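Long-range contacts in lipoprotein (Colwellia psychrerythraea, PDB 3O0Y), which is a mostly helical putative lipoprotein of unknown function, of a family in a metallopeptidase clan, so that a peptidase-like role is possible but unproven: residues A[68-73]-A[171-176]; A[180-185]-A[259-264]; A[44-49]-A[74-79]. One frame throughout, in Å; residues are numbered along the deposited sequence.

How the contacts relate
Residues 68-73 tie the three contacts together, and they illustrate how an irregular connection can gather several helices around itself. Contact 1 lies with its centre about 11 Å from the centres of both contact 2 and contact 3, whereas those two are about 18 Å apart. Contacts 1 and 2 share helix 174-190 and meet where Tyr71 N hydrogen-bonds Thr180 OG1 at 3.0 Å. Toward contact 3, Glu69 OE2 accepts Leu48 N, also at 3.0 Å. Contacts 2 and 3 merely brush, Lys184 CE lying 4.0 Å from Glu76 CB. All three lie on the same side of the chain's centre, about 20 to 25 Å from it.

Contact 1: A[68-73]-A[171-176]; sequences MEFYSP and LGQFDK
Met68 and Phe70 lie on an irregular segment that runs past the junction of helices 161-172 and 174-190, the CA of Met68 6.7 Å from the CA of Gln173 and the CA of Phe70 7.3 Å from the CA of Lys176. Both side chains are directed at the helix junction, whereas the intervening Glu69 serves another neighbour, Leu48 N, with its carboxylate. The Phe70 ring is covered by the side chain of Lys176, which crosses one face. The first part of that chain lies nearer the rim, with Lys176 CG 3.5 Å from Phe70 CE1. Farther on, Lys176 CE stands 3.9 Å from the ring centroid, almost on the normal, a CH-pi contact. Lys176 NZ follows at 4.4 Å from the same centroid and 16° off the normal, close enough for a cation-pi interaction. Across the opposite face lies the carbonyl carbon of Met68, offset toward the rim, so the ring lies between the lysine and the backbone of Met68 in its own segment. Gln173, at the N-cap position of helix 174-190, slides past Met68 in the opposite sense, their CB atoms 3.9 Å apart. Met68 is bent at both chi2 and chi3, the latter at 48°, and its CE rests 3.9 Å from Phe174 CE1. Its sulfur approaches the Phe174 ring obliquely, a Met-aromatic contact with SD 5.2 Å from the centroid. Beyond Met68, Phe174 packs on Ile148 of helix 144-154 and on Val254 and Tyr258 of helix 236-268. No hydrogen bond joins the two segments. Their association therefore probably rests on dispersion, on the sulfur-aromatic approach and on the pull of the Lys176 ammonium toward the pi face; Lys176 is exposed, so its charged end can probably still meet solvent.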
ATOM      1  N   MET A  68      18.458 -12.885  -1.037  1.00 13.65           N
ATOM      2  CA  MET A  68      17.185 -13.115  -1.641  1.00 13.85           C
ATOM      3  C   MET A  68      16.190 -13.550  -0.537  1.00 13.70           C
ATOM      4  O   MET A  68      16.603 -13.976   0.570  1.00 16.48           O
ATOM      5  CB  MET A  68      17.300 -14.218  -2.726  1.00 12.44           C
ATOM      6  CG  MET A  68      16.001 -14.469  -3.556  1.00 14.14           C
ATOM      7  SD  MET A  68      15.088 -13.073  -4.242  1.00  5.76           S
ATOM      8  CE  MET A  68      16.486 -12.098  -5.022  1.00 13.14           C
ATOM      9  N   GLU A  69      14.894 -13.429  -0.831  1.00 12.71           N
ATOM     10  CA  GLU A  69      13.840 -13.919   0.046  1.00 11.40           C
ATOM     11  C   GLU A  69      13.409 -15.320  -0.435  1.00 10.32           C
ATOM     12  O   GLU A  69      13.364 -15.552  -1.621  1.00 12.15           O
ATOM     13  CB  GLU A  69      12.662 -12.993  -0.043  1.00 12.06           C
ATOM     14  CG  GLU A  69      12.965 -11.591   0.464  1.00 10.65           C
ATOM     15  CD  GLU A  69      11.844 -10.552   0.252  1.00 12.95           C
ATOM     16  OE1 GLU A  69      10.792 -10.837  -0.399  1.00 12.83           O
ATOM     17  OE2 GLU A  69      12.050  -9.379   0.712  1.00 13.68           O
ATOM     18  N   PHE A  70      13.094 -16.199   0.511  1.00 11.45           N
ATOM     19  CA  PHE A  70      12.614 -17.531   0.231  1.00 10.27           C
ATOM     20  C   PHE A  70      11.355 -17.812   1.004  1.00 10.32           C
ATOM     21  O   PHE A  70      11.136 -17.336   2.151  1.00 10.44           O
ATOM     22  CB  PHE A  70      13.689 -18.568   0.545  1.00 10.94           C
ATOM     23  CG  PHE A  70      15.006 -18.284  -0.153  1.00 13.56           C
ATOM     24  CD1 PHE A  70      15.097 -18.317  -1.530  1.00 16.41           C
ATOM     25  CD2 PHE A  70      16.108 -17.905   0.582  1.00 17.40           C
ATOM     26  CE1 PHE A  70      16.316 -18.011  -2.176  1.00 16.27           C
ATOM     27  CE2 PHE A  70      17.309 -17.614  -0.048  1.00 19.07           C
ATOM     28  CZ  PHE A  70      17.411 -17.696  -1.406  1.00 16.25           C
ATOM     29  N   TYR A  71      10.530 -18.634   0.406  1.00  9.55           N
ATOM     30  CA  TYR A  71       9.130 -18.749   0.799  1.00 10.23           C
ATOM     31  C   TYR A  71       8.690 -20.188   1.009  1.00  9.52           C
ATOM     32  O   TYR A  71       7.512 -20.469   0.922  1.00 11.97           O
ATOM     33  CB  TYR A  71       8.221 -18.084  -0.267  1.00 10.47           C
ATOM     34  CG  TYR A  71       8.360 -16.593  -0.208  1.00  8.68           C
ATOM     35  CD1 TYR A  71       7.680 -15.885   0.728  1.00 11.18           C
ATOM     36  CD2 TYR A  71       9.292 -15.932  -0.996  1.00  9.07           C
ATOM     37  CE1 TYR A  71       7.822 -14.487   0.829  1.00 10.76           C
ATOM     38  CE2 TYR A  71       9.488 -14.609  -0.879  1.00  8.87           C
ATOM     39  CZ  TYR A  71       8.745 -13.869   0.040  1.00 12.07           C
ATOM     40  OH  TYR A  71       8.948 -12.522   0.156  1.00 12.49           O
ATOM     41  N   SER A  72       9.600 -21.109   1.361  1.00 10.20           N
ATOM     42  CA  SER A  72       9.190 -22.521   1.544  1.00 10.97           C
ATOM     43  C   SER A  72       8.220 -22.631   2.742  1.00 10.66           C
ATOM     44  O   SER A  72       8.221 -21.780   3.601  1.00 10.26           O
ATOM     45  CB  SER A  72      10.408 -23.397   1.828  1.00 10.78           C
ATOM     46  OG  SER A  72      10.852 -23.345   3.174  1.00 11.09           O
ATOM     47  N   PRO A  73       7.477 -23.738   2.851  1.00 11.31           N
ATOM     48  CA  PRO A  73       6.708 -23.979   4.088  1.00  9.22           C
ATOM     49  C   PRO A  73       7.513 -23.833   5.373  1.00 10.45           C
ATOM     50  O   PRO A  73       7.038 -23.219   6.319  1.00 11.23           O
ATOM     51  CB  PRO A  73       6.217 -25.441   3.899  1.00  8.84           C
ATOM     52  CG  PRO A  73       6.009 -25.503   2.461  1.00 10.34           C
ATOM     53  CD  PRO A  73       7.192 -24.772   1.851  1.00 12.31           C
ATOM     54  N   LEU A 171      19.839 -11.740  -8.924  1.00 10.77           N
ATOM     55  CA  LEU A 171      19.224 -12.407 -10.098  1.00 11.29           C
ATOM     56  C   LEU A 171      19.523 -13.896 -10.179  1.00 12.02           C
ATOM     57  O   LEU A 171      18.654 -14.695 -10.542  1.00 13.30           O
ATOM     58  CB  LEU A 171      19.625 -11.702 -11.414  1.00 11.11           C
ATOM     59  CG  LEU A 171      19.195 -10.245 -11.614  1.00 11.34           C
ATOM     60  CD1 LEU A 171      19.881  -9.705 -12.861  1.00 12.45           C
ATOM     61  CD2 LEU A 171      17.716 -10.031 -11.688  1.00 12.33           C
ATOM     62  N   GLY A 172      20.748 -14.271  -9.792  1.00 12.16           N
ATOM     63  CA  GLY A 172      21.203 -15.641  -9.808  1.00 13.22           C
ATOM     64  C   GLY A 172      20.522 -16.537  -8.831  1.00 13.41           C
ATOM     65  O   GLY A 172      20.574 -17.744  -8.986  1.00 13.58           O
ATOM     66  N   GLN A 173      19.792 -15.963  -7.878  1.00 11.53           N
ATOM     67  CA  GLN A 173      19.061 -16.781  -6.888  1.00 12.36           C
ATOM     68  C   GLN A 173      17.581 -16.945  -7.212  1.00 12.50           C
ATOM     69  O   GLN A 173      16.800 -17.468  -6.387  1.00 11.72           O
ATOM     70  CB  GLN A 173      19.226 -16.117  -5.536  1.00 13.16           C
ATOM     71  CG  GLN A 173      20.699 -16.140  -5.077  1.00 15.15           C
ATOM     72  CD  GLN A 173      20.874 -15.373  -3.849  1.00 17.31           C
ATOM     73  OE1 GLN A 173      21.268 -14.194  -3.862  1.00 16.57           O
ATOM     74  NE2 GLN A 173      20.543 -16.011  -2.749  1.00  9.08           N
ATOM     75  N   PHE A 174      17.181 -16.546  -8.419  1.00 11.72           N
ATOM     76  CA  PHE A 174      15.748 -16.593  -8.763  1.00 12.21           C
ATOM     77  C   PHE A 174      15.263 -18.025  -8.938  1.00 13.48           C
ATOM     78  O   PHE A 174      14.036 -18.319  -8.811  1.00 11.59           O
ATOM     79  CB  PHE A 174      15.448 -15.771  -9.988  1.00 12.04           C
ATOM     80  CG  PHE A 174      14.988 -14.389  -9.685  1.00 12.67           C
ATOM     81  CD1 PHE A 174      15.774 -13.542  -8.958  1.00 13.44           C
ATOM     82  CD2 PHE A 174      13.777 -13.932 -10.117  1.00 17.04           C
ATOM     83  CE1 PHE A 174      15.401 -12.254  -8.718  1.00 16.59           C
ATOM     84  CE2 PHE A 174      13.399 -12.657  -9.883  1.00 18.03           C
ATOM     85  CZ  PHE A 174      14.200 -11.827  -9.103  1.00 13.38           C
ATOM     86  N   ASP A 175      16.201 -18.946  -9.171  1.00 12.70           N
ATOM     87  CA  ASP A 175      15.801 -20.352  -9.209  1.00 15.14           C
ATOM     88  C   ASP A 175      15.279 -20.850  -7.853  1.00 15.63           C
ATOM     89  O   ASP A 175      14.224 -21.494  -7.778  1.00 13.72           O
ATOM     90  CB  ASP A 175      16.914 -21.296  -9.705  1.00 15.97           C
ATOM     91  CG  ASP A 175      18.269 -21.108  -8.982  1.00 20.89           C
ATOM     92  OD1 ASP A 175      18.529 -20.111  -8.270  1.00 18.94           O
ATOM     93  OD2 ASP A 175      19.160 -21.974  -9.221  1.00 21.49           O
ATOM     94  N   LYS A 176      15.995 -20.525  -6.783  1.00 14.79           N
ATOM     95  CA  LYS A 176      15.531 -20.943  -5.475  1.00 15.23           C
ATOM     96  C   LYS A 176      14.289 -20.155  -5.106  1.00 14.48           C
ATOM     97  O   LYS A 176      13.412 -20.693  -4.475  1.00 13.28           O
ATOM     98  CB  LYS A 176      16.627 -20.783  -4.411  1.00 16.16           C
ATOM     99  CG  LYS A 176      16.252 -21.384  -3.062  1.00 17.50           C
ATOM    100  CD  LYS A 176      17.470 -21.548  -2.129  1.00 23.16           C
ATOM    101  CE  LYS A 176      17.036 -21.790  -0.680  1.00 24.65           C
ATOM    102  NZ  LYS A 176      18.198 -21.710   0.258  1.00 26.53           N
TER

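Contact 2: A[180-185]-A[259-264]; sequences TIIEKQ and QSVEKA
Helices 174-190 and 236-268 pack side by side here, and Ile182 of the first enters the groove presented by Ser260, Val261 and Ala264 of the second. The two segments run nearly parallel, with a 14° angle between their directions and axes that approach to 10.1 Å. Ile182 touches its partners with three different carbons. Its CG1 branch lies anti to the carbonyl carbon and continues almost extended, chi2 160°, which carries CD1 toward the first turn of the opposing segment. There Ile182 CD1 sits 3.6 Å from the carbonyl oxygen Ser260 O, and the hydroxyl oxygen Ser260 OG is equally near, a methyl laid against polar atoms without any hydrogen bond. Ile182 CD1 also reaches Val261 CG2 at 3.8 Å, the two branched side chains crossing obliquely. One turn farther along, Ala264 CB stands 3.9 Å from Ile182 CG1 and is also within touch of its CG2, so this methyl closes the end of the groove toward the C-terminal side of 259-264. Gln185, extended beyond CG, brings OE1 to 4.0 Å from Ala264 CB, while its NE2 makes a weak hydrogen bond to Ser265 OG in the same partner helix. A further helix, 144-154, lines the pair: Leu145 receives both Ile181 and Val261, and Leu207 of helix 197-210 also covers Val261. Side-by-side, near-parallel helices thus interdigitate an isoleucine with an alanine and a valine, as in the ordinary packing of alpha-helices in all-helical proteins, and helix makes up most of this chain.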
ATOM      1  N   THR A 180      10.866 -22.288  -4.055  1.00 10.50           N
ATOM      2  CA  THR A 180      10.272 -22.236  -2.732  1.00 10.25           C
ATOM      3  C   THR A 180       8.820 -21.719  -2.855  1.00 11.25           C
ATOM      4  O   THR A 180       7.961 -22.169  -2.112  1.00 11.56           O
ATOM      5  CB  THR A 180      11.107 -21.431  -1.724  1.00 11.53           C
ATOM      6  OG1 THR A 180      11.245 -20.054  -2.161  1.00  9.55           O
ATOM      7  CG2 THR A 180      12.545 -22.036  -1.513  1.00 10.26           C
ATOM      8  N   ILE A 181       8.576 -20.757  -3.750  1.00 11.66           N
ATOM      9  CA  ILE A 181       7.217 -20.216  -4.032  1.00 12.11           C
ATOM     10  C   ILE A 181       6.279 -21.322  -4.485  1.00 11.14           C
ATOM     11  O   ILE A 181       5.162 -21.509  -3.946  1.00 10.00           O
ATOM     12  CB  ILE A 181       7.237 -19.058  -5.019  1.00 11.13           C
ATOM     13  CG1 ILE A 181       7.924 -17.838  -4.347  1.00 11.78           C
ATOM     14  CG2 ILE A 181       5.793 -18.705  -5.522  1.00 12.01           C
ATOM     15  CD1 ILE A 181       8.101 -16.650  -5.220  1.00 10.92           C
ATOM     16  N   ILE A 182       6.750 -22.148  -5.422  1.00 11.71           N
ATOM     17  CA  ILE A 182       5.952 -23.286  -5.856  1.00 11.77           C
ATOM     18  C   ILE A 182       5.701 -24.247  -4.750  1.00 12.07           C
ATOM     19  O   ILE A 182       4.568 -24.738  -4.599  1.00 11.72           O
ATOM     20  CB  ILE A 182       6.637 -24.012  -7.075  1.00 12.18           C
ATOM     21  CG1 ILE A 182       6.597 -23.074  -8.292  1.00 14.32           C
ATOM     22  CG2 ILE A 182       5.962 -25.370  -7.325  1.00 12.43           C
ATOM     23  CD1 ILE A 182       7.655 -23.413  -9.449  1.00 12.52           C
ATOM     24  N   GLU A 183       6.711 -24.518  -3.942  1.00 11.79           N
ATOM     25  CA  GLU A 183       6.516 -25.417  -2.798  1.00 12.90           C
ATOM     26  C   GLU A 183       5.428 -24.924  -1.860  1.00 12.62           C
ATOM     27  O   GLU A 183       4.645 -25.745  -1.363  1.00 12.14           O
ATOM     28  CB  GLU A 183       7.820 -25.582  -2.020  1.00 14.84           C
ATOM     29  CG  GLU A 183       7.901 -26.773  -1.140  1.00 20.74           C
ATOM     30  CD  GLU A 183       9.180 -26.757  -0.302  1.00 24.65           C
ATOM     31  OE1 GLU A 183      10.176 -26.052  -0.710  1.00 23.02           O
ATOM     32  OE2 GLU A 183       9.128 -27.410   0.792  1.00 27.55           O
ATOM     33  N   LYS A 184       5.402 -23.610  -1.577  1.00 10.16           N
ATOM     34  CA  LYS A 184       4.360 -23.036  -0.691  1.00  9.03           C
ATOM     35  C   LYS A 184       2.975 -23.034  -1.353  1.00  9.81           C
ATOM     36  O   LYS A 184       1.988 -23.411  -0.741  1.00 11.24           O
ATOM     37  CB  LYS A 184       4.730 -21.587  -0.273  1.00  9.00           C
ATOM     38  CG  LYS A 184       3.910 -21.057   0.875  1.00 10.78           C
ATOM     39  CD  LYS A 184       3.904 -21.942   2.124  1.00 10.73           C
ATOM     40  CE  LYS A 184       3.247 -21.237   3.313  1.00 10.19           C
ATOM     41  NZ  LYS A 184       1.862 -20.778   3.099  1.00  8.94           N
ATOM     42  N   GLN A 185       2.889 -22.681  -2.630  1.00  9.33           N
ATOM     43  CA  GLN A 185       1.595 -22.680  -3.350  1.00  8.38           C
ATOM     44  C   GLN A 185       1.000 -24.124  -3.363  1.00 10.24           C
ATOM     45  O   GLN A 185      -0.206 -24.329  -3.153  1.00  9.67           O
ATOM     46  CB  GLN A 185       1.858 -22.275  -4.760  1.00  8.34           C
ATOM     47  CG  GLN A 185       0.584 -22.037  -5.628  1.00 11.67           C
ATOM     48  CD  GLN A 185       0.925 -21.744  -7.080  1.00 13.75           C
ATOM     49  OE1 GLN A 185       1.607 -22.549  -7.741  1.00 13.35           O
ATOM     50  NE2 GLN A 185       0.389 -20.648  -7.609  1.00 10.43           N
ATOM     51  N   GLN A 259       9.018 -19.171 -15.837  1.00 15.08           N
ATOM     52  CA  GLN A 259       8.344 -20.195 -16.635  1.00 15.64           C
ATOM     53  C   GLN A 259       7.873 -21.350 -15.775  1.00 14.73           C
ATOM     54  O   GLN A 259       6.786 -21.882 -16.004  1.00 12.18           O
ATOM     55  CB  GLN A 259       9.273 -20.637 -17.783  1.00 16.67           C
ATOM     56  CG  GLN A 259       9.352 -19.467 -18.836  1.00 17.68           C
ATOM     57  CD  GLN A 259      10.539 -19.579 -19.832  1.00 23.24           C
ATOM     58  OE1 GLN A 259      10.649 -18.755 -20.723  1.00 27.41           O
ATOM     59  NE2 GLN A 259      11.448 -20.505 -19.609  1.00 20.00           N
ATOM     60  N   SER A 260       8.711 -21.741 -14.833  1.00 15.30           N
ATOM     61  CA  SER A 260       8.425 -22.750 -13.832  1.00 16.83           C
ATOM     62  C   SER A 260       7.130 -22.444 -13.063  1.00 15.54           C
ATOM     63  O   SER A 260       6.287 -23.308 -12.764  1.00 13.56           O
ATOM     64  CB  SER A 260       9.538 -22.658 -12.769  1.00 18.86           C
ATOM     65  OG  SER A 260       9.785 -23.937 -12.337  1.00 27.82           O
ATOM     66  N   VAL A 261       7.083 -21.224 -12.544  1.00 13.03           N
ATOM     67  CA  VAL A 261       5.885 -20.832 -11.759  1.00 13.01           C
ATOM     68  C   VAL A 261       4.621 -20.726 -12.597  1.00 14.15           C
ATOM     69  O   VAL A 261       3.526 -21.098 -12.148  1.00 13.46           O
ATOM     70  CB  VAL A 261       6.149 -19.537 -10.975  1.00 11.44           C
ATOM     71  CG1 VAL A 261       4.968 -19.223 -10.060  1.00 10.94           C
ATOM     72  CG2 VAL A 261       7.451 -19.717 -10.172  1.00 11.03           C
ATOM     73  N   GLU A 262       4.770 -20.194 -13.810  1.00 12.70           N
ATOM     74  CA  GLU A 262       3.688 -20.124 -14.760  1.00 13.89           C
ATOM     75  C   GLU A 262       3.075 -21.507 -14.978  1.00 14.03           C
ATOM     76  O   GLU A 262       1.855 -21.694 -14.828  1.00 13.88           O
ATOM     77  CB  GLU A 262       4.205 -19.525 -16.055  1.00 14.49           C
ATOM     78  CG  GLU A 262       3.134 -19.239 -17.103  1.00 18.30           C
ATOM     79  CD  GLU A 262       3.744 -19.033 -18.482  1.00 25.88           C
ATOM     80  OE1 GLU A 262       4.916 -18.557 -18.571  1.00 26.44           O
ATOM     81  OE2 GLU A 262       3.048 -19.325 -19.475  1.00 25.81           O
ATOM     82  N   LYS A 263       3.924 -22.490 -15.211  1.00 14.70           N
ATOM     83  CA  LYS A 263       3.468 -23.855 -15.465  1.00 16.03           C
ATOM     84  C   LYS A 263       2.789 -24.418 -14.220  1.00 15.15           C
ATOM     85  O   LYS A 263       1.720 -25.011 -14.326  1.00 15.91           O
ATOM     86  CB  LYS A 263       4.657 -24.735 -15.882  1.00 15.79           C
ATOM     87  CG  LYS A 263       4.317 -26.209 -16.154  1.00 20.69           C
ATOM     88  CD  LYS A 263       5.508 -26.975 -16.756  1.00 23.96           C
ATOM     89  CE  LYS A 263       5.093 -28.442 -17.046  1.00 30.18           C
ATOM     90  NZ  LYS A 263       6.276 -29.347 -17.076  1.00 32.72           N
ATOM     91  N   ALA A 264       3.389 -24.226 -13.043  1.00 13.24           N
ATOM     92  CA  ALA A 264       2.771 -24.708 -11.804  1.00 13.38           C
ATOM     93  C   ALA A 264       1.372 -24.130 -11.587  1.00 14.92           C
ATOM     94  O   ALA A 264       0.437 -24.842 -11.157  1.00 15.88           O
ATOM     95  CB  ALA A 264       3.704 -24.425 -10.590  1.00 13.03           C
TER

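Contact 3: A[44-49]-A[74-79]; sequences KQRALS and ENEKQL
Arg46 and Glu76 meet with their side chains crossing at about a right angle, yet their flat groups are nearly coplanar, the guanidinium and carboxylate planes 26° apart. The Arg46 chain bends at chi2 (-72°), which turns CD toward Glu76. Arg46 NH2 donates to the syn lone pair of Glu76 OE2 at 2.7 Å, with the acceptor practically in the guanidinium plane and an N-H...O angle of 157°. Only this nitrogen bonds the carboxylate directly; the second link runs through a water that accepts from Arg46 NH1 at 2.9 Å and donates to Glu76 OE2 at 2.8 Å. NH1 also turns back to the carbonyl of the preceding residue, bonding Gln45 O at 2.9 Å from above that carbonyl's plane. One guanidinium face carries Leu79 CD2, which lies 3.6 Å from Arg46 NH2 and is offset toward the rim. Gln45 and Leu79 run past each other in opposite directions, with Gln45 CD 3.7 Å from Leu79 CD1. An alanine in place of Arg46 would probably leave the buried Glu76 OE2 without its positive mate, Gln45 O without the NH1 donor, and a gap beside Leu79 CD2. The contact joins the turn before helix 47-53 to helix 73-92, and strand 126-128 completes it: Ile127 O accepts Arg46 NH2, Ile127 N donates to Glu76 OE1, and Arg80 pairs with that same oxygen from the next turn of helix 73-92.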
ATOM      1  N   LYS A  44      15.954  -9.649   7.897  1.00 11.88           N
ATOM      2  CA  LYS A  44      16.845 -10.688   7.358  1.00 13.56           C
ATOM      3  C   LYS A  44      16.122 -11.636   6.417  1.00 12.51           C
ATOM      4  O   LYS A  44      16.712 -12.149   5.479  1.00 13.50           O
ATOM      5  CB  LYS A  44      17.424 -11.572   8.476  1.00 16.25           C
ATOM      6  CG  LYS A  44      18.427 -11.000   9.411  1.00 26.30           C
ATOM      7  CD  LYS A  44      18.545 -12.059  10.636  1.00 32.74           C
ATOM      8  CE  LYS A  44      19.065 -11.456  11.991  1.00 39.85           C
ATOM      9  NZ  LYS A  44      18.454 -12.027  13.287  1.00 37.37           N
ATOM     10  N   GLN A  45      14.872 -11.929   6.718  1.00 11.35           N
ATOM     11  CA  GLN A  45      14.047 -12.825   5.922  1.00  8.36           C
ATOM     12  C   GLN A  45      13.237 -12.125   4.830  1.00  8.42           C
ATOM     13  O   GLN A  45      12.497 -12.749   4.065  1.00  8.40           O
ATOM     14  CB  GLN A  45      13.151 -13.609   6.852  1.00  8.60           C
ATOM     15  CG  GLN A  45      13.992 -14.447   7.784  1.00 11.63           C
ATOM     16  CD  GLN A  45      13.205 -15.240   8.748  1.00 16.74           C
ATOM     17  OE1 GLN A  45      13.201 -14.926   9.957  1.00 26.06           O
ATOM     18  NE2 GLN A  45      12.564 -16.279   8.275  1.00 17.65           N
ATOM     19  N   ARG A  46      13.328 -10.786   4.821  1.00  7.99           N
ATOM     20  CA  ARG A  46      12.652  -9.956   3.836  1.00  8.86           C
ATOM     21  C   ARG A  46      13.644  -8.929   3.338  1.00  9.30           C
ATOM     22  O   ARG A  46      13.442  -7.694   3.444  1.00 10.47           O
ATOM     23  CB  ARG A  46      11.399  -9.276   4.424  1.00  9.39           C
ATOM     24  CG  ARG A  46      10.313 -10.235   4.763  1.00 10.82           C
ATOM     25  CD  ARG A  46       9.642 -10.800   3.538  1.00 11.18           C
ATOM     26  NE  ARG A  46       8.499 -11.650   3.819  1.00 10.36           N
ATOM     27  CZ  ARG A  46       8.568 -12.978   3.962  1.00 12.47           C
ATOM     28  NH1 ARG A  46       9.735 -13.616   3.975  1.00 10.16           N
ATOM     29  NH2 ARG A  46       7.458 -13.685   4.138  1.00  9.10           N
ATOM     30  N   ALA A  47      14.745  -9.447   2.764  1.00 10.62           N
ATOM     31  CA  ALA A  47      15.901  -8.577   2.426  1.00  9.18           C
ATOM     32  C   ALA A  47      15.566  -7.537   1.342  1.00  9.92           C
ATOM     33  O   ALA A  47      16.138  -6.447   1.328  1.00 10.01           O
ATOM     34  CB  ALA A  47      17.121  -9.416   2.016  1.00  9.49           C
ATOM     35  N   LEU A  48      14.583  -7.816   0.473  1.00 10.17           N
ATOM     36  CA  LEU A  48      14.138  -6.806  -0.512  1.00 10.68           C
ATOM     37  C   LEU A  48      13.376  -5.661   0.125  1.00  9.58           C
ATOM     38  O   LEU A  48      13.561  -4.509  -0.250  1.00 11.07           O
ATOM     39  CB  LEU A  48      13.294  -7.462  -1.604  1.00 11.29           C
ATOM     40  CG  LEU A  48      14.403  -8.120  -2.432  1.00 16.39           C
ATOM     41  CD1 LEU A  48      14.493  -9.590  -2.477  1.00 19.45           C
ATOM     42  CD2 LEU A  48      14.963  -7.308  -3.544  1.00 11.92           C
ATOM     43  N   SER A  49      12.572  -5.926   1.149  1.00  9.12           N
ATOM     44  CA  SER A  49      12.022  -4.836   1.978  1.00  9.63           C
ATOM     45  C   SER A  49      13.108  -3.998   2.665  1.00  9.95           C
ATOM     46  O   SER A  49      13.018  -2.773   2.737  1.00 11.37           O
ATOM     47  CB  SER A  49      10.993  -5.403   3.005  1.00  9.91           C
ATOM     48  OG  SER A  49       9.830  -5.787   2.283  1.00 12.76           O
ATOM     49  N   GLU A  74       8.755 -24.307   5.407  1.00 10.95           N
ATOM     50  CA  GLU A  74       9.525 -24.228   6.604  1.00 12.58           C
ATOM     51  C   GLU A  74       9.993 -22.790   6.841  1.00 10.92           C
ATOM     52  O   GLU A  74       9.981 -22.357   7.978  1.00 11.03           O
ATOM     53  CB  GLU A  74      10.715 -25.167   6.569  1.00 15.48           C
ATOM     54  CG  GLU A  74      11.478 -25.229   7.908  1.00 19.60           C
ATOM     55  CD  GLU A  74      10.688 -25.868   9.082  1.00 28.40           C
ATOM     56  OE1 GLU A  74       9.689 -26.633   8.888  1.00 31.41           O
ATOM     57  OE2 GLU A  74      11.105 -25.619  10.245  1.00 36.30           O
ATOM     58  N   ASN A  75      10.328 -22.059   5.772  1.00 10.37           N
ATOM     59  CA  ASN A  75      10.726 -20.650   5.921  1.00 10.31           C
ATOM     60  C   ASN A  75       9.588 -19.847   6.583  1.00 11.12           C
ATOM     61  O   ASN A  75       9.803 -19.104   7.536  1.00 10.82           O
ATOM     62  CB  ASN A  75      11.038 -20.031   4.566  1.00  9.47           C
ATOM     63  CG  ASN A  75      12.324 -20.586   3.918  1.00 13.42           C
ATOM     64  OD1 ASN A  75      13.279 -20.982   4.617  1.00 24.13           O
ATOM     65  ND2 ASN A  75      12.333 -20.682   2.627  1.00  8.82           N
ATOM     66  N   GLU A  76       8.378 -20.032   6.069  1.00 10.80           N
ATOM     67  CA  GLU A  76       7.226 -19.288   6.536  1.00 11.05           C
ATOM     68  C   GLU A  76       6.849 -19.688   7.946  1.00 10.49           C
ATOM     69  O   GLU A  76       6.531 -18.835   8.799  1.00  8.32           O
ATOM     70  CB  GLU A  76       6.043 -19.460   5.610  1.00 10.68           C
ATOM     71  CG  GLU A  76       6.168 -18.623   4.340  1.00 10.99           C
ATOM     72  CD  GLU A  76       6.017 -17.097   4.640  1.00 10.74           C
ATOM     73  OE1 GLU A  76       4.959 -16.657   5.186  1.00 12.65           O
ATOM     74  OE2 GLU A  76       6.917 -16.348   4.268  1.00 15.65           O
ATOM     75  N   LYS A  77       6.875 -20.997   8.214  1.00  9.19           N
ATOM     76  CA  LYS A  77       6.603 -21.470   9.576  1.00 11.41           C
ATOM     77  C   LYS A  77       7.564 -20.852  10.611  1.00 10.16           C
ATOM     78  O   LYS A  77       7.139 -20.364  11.654  1.00 11.58           O
ATOM     79  CB  LYS A  77       6.720 -23.002   9.623  1.00 11.53           C
ATOM     80  CG  LYS A  77       6.527 -23.585  11.063  1.00 12.33           C
ATOM     81  CD  LYS A  77       6.615 -25.158  11.043  1.00 17.56           C
ATOM     82  CE  LYS A  77       5.966 -25.709  12.371  1.00 20.43           C
ATOM     83  NZ  LYS A  77       6.401 -27.116  12.612  1.00 26.22           N
ATOM     84  N   GLN A  78       8.875 -20.833  10.313  1.00 10.56           N
ATOM     85  CA  GLN A  78       9.861 -20.383  11.269  1.00 11.92           C
ATOM     86  C   GLN A  78       9.774 -18.868  11.461  1.00 12.44           C
ATOM     87  O   GLN A  78       9.971 -18.389  12.581  1.00 10.99           O
ATOM     88  CB  GLN A  78      11.293 -20.738  10.866  1.00 14.92           C
ATOM     89  CG  GLN A  78      11.536 -22.265  10.932  1.00 18.82           C
ATOM     90  CD  GLN A  78      12.954 -22.663  10.417  1.00 30.21           C
ATOM     91  OE1 GLN A  78      13.825 -21.799  10.228  1.00 38.62           O
ATOM     92  NE2 GLN A  78      13.186 -23.980  10.232  1.00 36.32           N
ATOM     93  N   LEU A  79       9.512 -18.135  10.367  1.00 10.33           N
ATOM     94  CA  LEU A  79       9.430 -16.696  10.444  1.00  8.95           C
ATOM     95  C   LEU A  79       8.256 -16.333  11.388  1.00  7.66           C
ATOM     96  O   LEU A  79       8.394 -15.532  12.309  1.00  8.53           O
ATOM     97  CB  LEU A  79       9.193 -16.069   9.044  1.00  8.43           C
ATOM     98  CG  LEU A  79       8.823 -14.591   8.982  1.00 12.54           C
ATOM     99  CD1 LEU A  79       9.873 -13.788   9.609  1.00 11.59           C
ATOM    100  CD2 LEU A  79       8.548 -14.102   7.532  1.00 15.13           C
TER
HETATM  101  O   HOH W   1       9.706 -16.548   4.237  1.00 14.39           O